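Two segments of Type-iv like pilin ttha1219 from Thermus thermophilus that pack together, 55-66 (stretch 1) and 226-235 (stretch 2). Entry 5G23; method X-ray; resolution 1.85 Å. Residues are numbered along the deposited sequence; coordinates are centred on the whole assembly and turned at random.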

ATOM      1  N   VAL B  55      -2.823   1.062  -1.770  1.00 14.78           N
ATOM      2  CA  VAL B  55      -1.990   2.126  -1.191  1.00 15.21           C
ATOM      3  C   VAL B  55      -2.749   3.433  -1.206  1.00 14.91           C
ATOM      4  O   VAL B  55      -2.776   4.152  -0.242  1.00 15.04           O
ATOM      5  CB  VAL B  55      -0.644   2.232  -1.933  1.00 15.37           C
ATOM      6  CG1 VAL B  55       0.171   3.459  -1.517  1.00 16.13           C
ATOM      7  CG2 VAL B  55       0.213   0.959  -1.680  1.00 15.72           C
ATOM      8  N   LEU B  56      -3.314   3.806  -2.359  1.00 14.79           N
ATOM      9  CA  LEU B  56      -3.969   5.092  -2.496  1.00 14.49           C
ATOM     10  C   LEU B  56      -5.230   5.186  -1.683  1.00 15.12           C
ATOM     11  O   LEU B  56      -5.519   6.262  -1.101  1.00 17.11           O
ATOM     12  CB  LEU B  56      -4.239   5.390  -3.982  1.00 13.94           C
ATOM     13  CG  LEU B  56      -3.174   6.140  -4.776  1.00 13.85           C
ATOM     14  CD1 LEU B  56      -1.881   5.311  -4.857  1.00 14.31           C
ATOM     15  CD2 LEU B  56      -3.693   6.449  -6.203  1.00 13.90           C
ATOM     16  N   ALA B  57      -6.004   4.100  -1.605  1.00 15.09           N
ATOM     17  CA  ALA B  57      -7.232   4.139  -0.855  1.00 16.19           C
ATOM     18  C   ALA B  57      -7.018   4.343   0.592  1.00 17.51           C
ATOM     19  O   ALA B  57      -7.712   5.144   1.241  1.00 16.89           O
ATOM     20  CB  ALA B  57      -8.033   2.893  -1.044  1.00 17.04           C
ATOM     21  N   ARG B  58      -5.994   3.679   1.125  1.00 19.30           N
ATOM     22  CA  ARG B  58      -5.734   3.805   2.558  1.00 20.90           C
ATOM     23  C   ARG B  58      -5.326   5.216   2.904  1.00 21.14           C
ATOM     24  O   ARG B  58      -5.689   5.745   3.947  1.00 21.92           O
ATOM     25  CB  ARG B  58      -4.675   2.812   3.002  1.00 21.62           C
ATOM     26  CG  ARG B  58      -4.520   2.708   4.505  1.00 24.69           C
ATOM     27  CD  ARG B  58      -3.393   1.764   5.012  1.00 26.22           C
ATOM     28  NE  ARG B  58      -3.485   1.622   6.491  1.00 28.50           N
ATOM     29  CZ  ARG B  58      -3.624   0.489   7.178  1.00 30.65           C
ATOM     30  NH1 ARG B  58      -3.617  -0.714   6.557  1.00 31.53           N
ATOM     31  NH2 ARG B  58      -3.723   0.542   8.504  1.00 32.49           N
ATOM     32  N   GLU B  59      -4.550   5.836   2.035  1.00 21.42           N
ATOM     33  CA  GLU B  59      -4.086   7.151   2.273  1.00 22.93           C
ATOM     34  C   GLU B  59      -5.230   8.191   2.127  1.00 23.26           C
ATOM     35  O   GLU B  59      -5.320   9.138   2.898  1.00 24.22           O
ATOM     36  CB  GLU B  59      -2.941   7.389   1.293  1.00 24.86           C
ATOM     37  CG  GLU B  59      -2.238   8.711   1.339  1.00 28.97           C
ATOM     38  CD  GLU B  59      -1.149   8.736   2.359  1.00 31.12           C
ATOM     39  OE1 GLU B  59      -0.869   7.671   2.954  1.00 34.06           O
ATOM     40  OE2 GLU B  59      -0.698   9.853   2.636  1.00 31.87           O
ATOM     41  N   LEU B  60      -6.051   8.062   1.103  1.00 20.03           N
ATOM     42  CA  LEU B  60      -7.054   9.056   0.804  1.00 19.57           C
ATOM     43  C   LEU B  60      -8.274   8.976   1.746  1.00 19.26           C
ATOM     44  O   LEU B  60      -8.921  10.003   1.974  1.00 18.65           O
ATOM     45  CB  LEU B  60      -7.485   8.987  -0.663  1.00 19.23           C
ATOM     46  CG  LEU B  60      -6.354   9.401  -1.627  1.00 20.61           C
ATOM     47  CD1 LEU B  60      -6.712   9.100  -3.066  1.00 21.24           C
ATOM     48  CD2 LEU B  60      -5.993  10.890  -1.506  1.00 22.05           C
ATOM     49  N   TYR B  61      -8.555   7.798   2.296  1.00 18.59           N
ATOM     50  CA  TYR B  61      -9.652   7.645   3.242  1.00 20.07           C
ATOM     51  C   TYR B  61      -9.475   8.601   4.436  1.00 22.12           C
ATOM     52  O   TYR B  61     -10.440   9.067   5.001  1.00 22.57           O
ATOM     53  CB  TYR B  61      -9.694   6.217   3.764  1.00 20.30           C
ATOM     54  CG  TYR B  61     -10.790   5.955   4.739  1.00 22.42           C
ATOM     55  CD1 TYR B  61     -12.066   5.654   4.287  1.00 23.56           C
ATOM     56  CD2 TYR B  61     -10.573   6.001   6.113  1.00 24.24           C
ATOM     57  CE1 TYR B  61     -13.103   5.391   5.171  1.00 25.15           C
ATOM     58  CE2 TYR B  61     -11.588   5.716   7.003  1.00 26.69           C
ATOM     59  CZ  TYR B  61     -12.878   5.434   6.508  1.00 27.11           C
ATOM     60  OH  TYR B  61     -13.928   5.190   7.364  1.00 31.18           O
ATOM     61  N   THR B  62      -8.240   8.831   4.817  1.00 22.10           N
ATOM     62  CA  THR B  62      -7.948   9.654   5.981  1.00 26.37           C
ATOM     63  C   THR B  62      -8.081  11.185   5.731  1.00 25.14           C
ATOM     64  O   THR B  62      -8.051  11.965   6.637  1.00 24.84           O
ATOM     65  CB  THR B  62      -6.511   9.345   6.533  1.00 28.14           C
ATOM     66  OG1 THR B  62      -5.488   9.820   5.655  1.00 33.26           O
ATOM     67  CG2 THR B  62      -6.240   7.884   6.636  1.00 29.99           C
ATOM     68  N   VAL B  63      -8.201  11.611   4.468  1.00 25.02           N
ATOM     69  CA  VAL B  63      -8.120  13.042   4.168  1.00 24.08           C
ATOM     70  C   VAL B  63      -9.218  13.762   4.886  1.00 23.36           C
ATOM     71  O   VAL B  63     -10.358  13.354   4.859  1.00 23.26           O
ATOM     72  CB  VAL B  63      -8.098  13.259   2.640  1.00 24.38           C
ATOM     73  CG1 VAL B  63      -8.258  14.708   2.331  1.00 27.34           C
ATOM     74  CG2 VAL B  63      -6.760  12.788   2.092  1.00 24.26           C
ATOM     75  N   GLY B  64      -8.861  14.858   5.570  1.00 22.59           N
ATOM     76  CA  GLY B  64      -9.797  15.647   6.285  1.00 22.61           C
ATOM     77  C   GLY B  64      -9.889  15.301   7.765  1.00 23.96           C
ATOM     78  O   GLY B  64     -10.501  16.011   8.507  1.00 24.72           O
ATOM     79  N   TYR B  65      -9.246  14.231   8.187  1.00 25.97           N
ATOM     80  CA  TYR B  65      -9.385  13.702   9.551  1.00 27.06           C
ATOM     81  C   TYR B  65      -8.997  14.733  10.573  1.00 29.64           C
ATOM     82  O   TYR B  65      -7.864  15.222  10.566  1.00 29.75           O
ATOM     83  CB  TYR B  65      -8.511  12.479   9.721  1.00 27.88           C
ATOM     84  CG  TYR B  65      -8.660  11.810  11.064  1.00 30.58           C
ATOM     85  CD1 TYR B  65      -9.831  11.115  11.372  1.00 32.54           C
ATOM     86  CD2 TYR B  65      -7.659  11.865  11.998  1.00 32.69           C
ATOM     87  CE1 TYR B  65      -9.988  10.481  12.595  1.00 34.82           C
ATOM     88  CE2 TYR B  65      -7.806  11.256  13.234  1.00 35.54           C
ATOM     89  CZ  TYR B  65      -8.970  10.562  13.516  1.00 36.71           C
ATOM     90  OH  TYR B  65      -9.114   9.986  14.737  1.00 41.54           O
ATOM     91  N   ARG B  66      -9.976  15.090  11.395  1.00 31.72           N
ATOM     92  CA  ARG B  66      -9.899  16.079  12.462  1.00 34.95           C
ATOM     93  C   ARG B  66      -9.303  17.394  11.996  1.00 35.45           C
ATOM     94  O   ARG B  66      -8.638  18.055  12.765  1.00 37.95           O
ATOM     95  CB  ARG B  66      -9.189  15.479  13.691  1.00 37.53           C
ATOM     96  CG  ARG B  66      -9.908  14.242  14.233  1.00 40.65           C
ATOM     97  CD  ARG B  66      -9.207  13.567  15.404  1.00 45.54           C
ATOM     98  NE  ARG B  66      -8.843  14.525  16.438  1.00 49.86           N
ATOM     99  CZ  ARG B  66      -7.962  14.296  17.418  1.00 55.28           C
ATOM    100  NH1 ARG B  66      -7.369  13.103  17.561  1.00 57.30           N
ATOM    101  NH2 ARG B  66      -7.685  15.261  18.274  1.00 55.84           N
TER
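Stretch 2 226-235: LWIVQTPNLA

Stretch 2 enters as an extended strand, residues 226-230, which continues from earlier in the chain and runs alongside the helix that begins before Val55. The two elements point nearly the same way: their N-to-C directions differ by 22° (signed crossing angle -22°), and their axes approach to 8.0 Å. Because the directions agree, the register advances together on both sides. Ala57 CA lies 5.8 Å from Val229 CA, Tyr61 CA 5.3 Å from Thr231 CA, and Gly64 CA 5.1 Å from Asn233 CA. Beyond the strand, Pro232 to Leu234 form a short 3-10 segment, with Leu234 N hydrogen-bonded to Thr231 O at 2.9 Å. This segment packs against a type II turn from Thr62 to Tyr65, in which Tyr65 N donates to Thr62 O at 3.0 Å.

In the strand, Trp227 and Val229 direct their CA-to-CB bonds toward the helix, while Ile228 between them points away, as the alternation of an extended chain requires. The edge of the Trp227 ring meets Leu56, whose CD2 is 4.0 Å from Trp227 CZ2, and Ala57, whose CB is 4.0 Å from Trp227 NE1. The small side chain of Ala57 also touches Val229, CB to CG2 at 3.7 Å. One helical turn later, Val229 CG1 lies 4.4 Å from Leu60 CB and 4.3 Å from Tyr61 CB.

The Tyr61 side chain, with chi1 in the t well, reaches along stretch 2. Its CE1 is 3.7 Å from Pro232 CD, and its CD1 is 3.2 Å from Gln230 O, a carbonyl buried here without a hydrogen-bonding partner in the model.

Asn233 fills the far end of the contact. Its CB points toward the turn and lies 3.3 Å from Val63 O and 3.6 Å from Gly64 C, while its ND2 sits at the edge of the Tyr65 ring. Gly64 leaves room for this approach: an ideal CB would lie 2.8 Å from Leu234 CD2 and 3.3 Å from Asn233 CB. The backbone angles of Gly64, 96/-8, call for glycine by themselves, since a CB would be jammed against the carbonyl O of Val63. Leu234 brings CD2 to 4.3 Å from Val63 CG1.

No direct hydrogen bond joins the two stretches, so the direct contact is one of packing; it buries 588 Å², both sides summed. Water 1 bridges them instead, accepting from Asn233 N at 3.1 Å and lying within hydrogen-bonding distance of Tyr61 O at 2.8 Å and Val63 O at 2.9 Å.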

ATOM      1  N   LEU B 226     -10.879   0.477 -11.588  1.00 13.71           N
ATOM      2  CA  LEU B 226     -11.707   1.527 -10.963  1.00 13.70           C
ATOM      3  C   LEU B 226     -11.959   1.144  -9.513  1.00 13.90           C
ATOM      4  O   LEU B 226     -12.403   0.030  -9.235  1.00 14.31           O
ATOM      5  CB  LEU B 226     -13.041   1.670 -11.669  1.00 14.21           C
ATOM      6  CG  LEU B 226     -14.067   2.657 -11.103  1.00 15.56           C
ATOM      7  CD1 LEU B 226     -13.605   4.069 -11.312  1.00 16.00           C
ATOM      8  CD2 LEU B 226     -15.415   2.452 -11.731  1.00 17.04           C
ATOM      9  N   TRP B 227     -11.745   2.090  -8.576  1.00 13.08           N
ATOM     10  CA  TRP B 227     -12.073   1.832  -7.201  1.00 14.09           C
ATOM     11  C   TRP B 227     -12.654   3.087  -6.532  1.00 13.91           C
ATOM     12  O   TRP B 227     -12.313   4.193  -6.940  1.00 12.70           O
ATOM     13  CB  TRP B 227     -10.892   1.197  -6.469  1.00 14.56           C
ATOM     14  CG  TRP B 227      -9.698   2.067  -6.189  1.00 15.00           C
ATOM     15  CD1 TRP B 227      -9.344   2.466  -4.994  1.00 16.62           C
ATOM     16  CD2 TRP B 227      -8.683   2.504  -7.076  1.00 14.65           C
ATOM     17  NE1 TRP B 227      -8.212   3.197  -5.034  1.00 16.82           N
ATOM     18  CE2 TRP B 227      -7.774   3.233  -6.325  1.00 15.88           C
ATOM     19  CE3 TRP B 227      -8.488   2.423  -8.466  1.00 14.99           C
ATOM     20  CZ2 TRP B 227      -6.662   3.848  -6.880  1.00 15.62           C
ATOM     21  CZ3 TRP B 227      -7.339   2.962  -9.027  1.00 14.83           C
ATOM     22  CH2 TRP B 227      -6.435   3.700  -8.238  1.00 15.26           C
ATOM     23  N   ILE B 228     -13.510   2.862  -5.552  1.00 13.95           N
ATOM     24  CA  ILE B 228     -14.211   3.897  -4.863  1.00 14.47           C
ATOM     25  C   ILE B 228     -13.692   3.958  -3.456  1.00 15.93           C
ATOM     26  O   ILE B 228     -13.545   2.938  -2.798  1.00 16.73           O
ATOM     27  CB  ILE B 228     -15.703   3.594  -4.768  1.00 15.57           C
ATOM     28  CG1 ILE B 228     -16.269   3.286  -6.130  1.00 15.54           C
ATOM     29  CG2 ILE B 228     -16.373   4.783  -4.084  1.00 16.55           C
ATOM     30  CD1 ILE B 228     -16.016   4.357  -7.197  1.00 15.57           C
ATOM     31  N   VAL B 229     -13.344   5.152  -3.022  1.00 16.43           N
ATOM     32  CA  VAL B 229     -12.829   5.426  -1.678  1.00 17.42           C
ATOM     33  C   VAL B 229     -13.778   6.334  -0.949  1.00 19.34           C
ATOM     34  O   VAL B 229     -14.037   7.452  -1.418  1.00 18.25           O
ATOM     35  CB  VAL B 229     -11.473   6.120  -1.750  1.00 17.92           C
ATOM     36  CG1 VAL B 229     -10.933   6.273  -0.347  1.00 19.85           C
ATOM     37  CG2 VAL B 229     -10.474   5.286  -2.542  1.00 17.91           C
ATOM     38  N   GLN B 230     -14.357   5.873   0.179  1.00 20.40           N
ATOM     39  CA  GLN B 230     -15.261   6.712   0.938  1.00 22.41           C
ATOM     40  C   GLN B 230     -14.412   7.799   1.607  1.00 21.70           C
ATOM     41  O   GLN B 230     -13.247   7.556   1.976  1.00 21.61           O
ATOM     42  CB  GLN B 230     -16.071   5.885   1.952  1.00 25.46           C
ATOM     43  CG  GLN B 230     -16.863   4.784   1.354  1.00 26.52           C
ATOM     44  CD  GLN B 230     -17.930   5.248   0.404  1.00 28.84           C
ATOM     45  OE1 GLN B 230     -17.977   4.752  -0.709  1.00 30.52           O
ATOM     46  NE2 GLN B 230     -18.745   6.217   0.781  1.00 29.91           N
ATOM     47  N   THR B 231     -14.997   8.994   1.780  1.00 20.59           N
ATOM     48  CA  THR B 231     -14.316  10.081   2.395  1.00 20.71           C
ATOM     49  C   THR B 231     -15.183  10.676   3.511  1.00 22.81           C
ATOM     50  O   THR B 231     -15.628  11.822   3.442  1.00 22.97           O
ATOM     51  CB  THR B 231     -13.937  11.152   1.360  1.00 20.32           C
ATOM     52  OG1 THR B 231     -15.109  11.580   0.676  1.00 18.94           O
ATOM     53  CG2 THR B 231     -12.915  10.637   0.331  1.00 19.88           C
ATOM     54  N   PRO B 232     -15.460   9.887   4.564  1.00 25.38           N
ATOM     55  CA  PRO B 232     -16.386  10.351   5.584  1.00 26.11           C
ATOM     56  C   PRO B 232     -15.899  11.643   6.277  1.00 27.71           C
ATOM     57  O   PRO B 232     -16.728  12.467   6.717  1.00 28.16           O
ATOM     58  CB  PRO B 232     -16.476   9.173   6.558  1.00 26.98           C
ATOM     59  CG  PRO B 232     -15.255   8.361   6.296  1.00 26.49           C
ATOM     60  CD  PRO B 232     -14.981   8.527   4.826  1.00 25.92           C
ATOM     61  N   ASN B 233     -14.589  11.859   6.378  1.00 28.27           N
ATOM     62  CA  ASN B 233     -14.124  13.121   6.985  1.00 30.48           C
ATOM     63  C   ASN B 233     -14.440  14.345   6.132  1.00 30.53           C
ATOM     64  O   ASN B 233     -14.367  15.470   6.635  1.00 32.50           O
ATOM     65  CB  ASN B 233     -12.648  13.036   7.283  1.00 32.35           C
ATOM     66  CG  ASN B 233     -12.278  11.801   8.094  1.00 34.16           C
ATOM     67  OD1 ASN B 233     -11.351  11.097   7.732  1.00 36.78           O
ATOM     68  ND2 ASN B 233     -13.009  11.514   9.115  1.00 33.37           N
ATOM     69  N   LEU B 234     -14.754  14.192   4.848  1.00 27.65           N
ATOM     70  CA  LEU B 234     -15.103  15.354   4.015  1.00 28.71           C
ATOM     71  C   LEU B 234     -16.590  15.621   3.873  1.00 32.43           C
ATOM     72  O   LEU B 234     -17.012  16.468   3.045  1.00 35.30           O
ATOM     73  CB  LEU B 234     -14.538  15.180   2.614  1.00 26.79           C
ATOM     74  CG  LEU B 234     -13.035  14.920   2.496  1.00 25.90           C
ATOM     75  CD1 LEU B 234     -12.715  14.741   1.049  1.00 25.98           C
ATOM     76  CD2 LEU B 234     -12.243  16.063   3.097  1.00 26.00           C
ATOM     77  N   ALA B 235     -17.371  14.765   4.505  1.00 35.47           N
ATOM     78  CA  ALA B 235     -18.806  14.749   4.318  1.00 37.81           C
ATOM     79  C   ALA B 235     -19.412  15.334   5.553  1.00 40.53           C
ATOM     80  O   ALA B 235     -20.606  15.506   5.553  1.00 48.04           O
ATOM     81  CB  ALA B 235     -19.316  13.310   4.087  1.00 37.41           C
TER
HETATM   82  O   HOH W   1     -12.201  11.147   4.603  1.00 36.81           O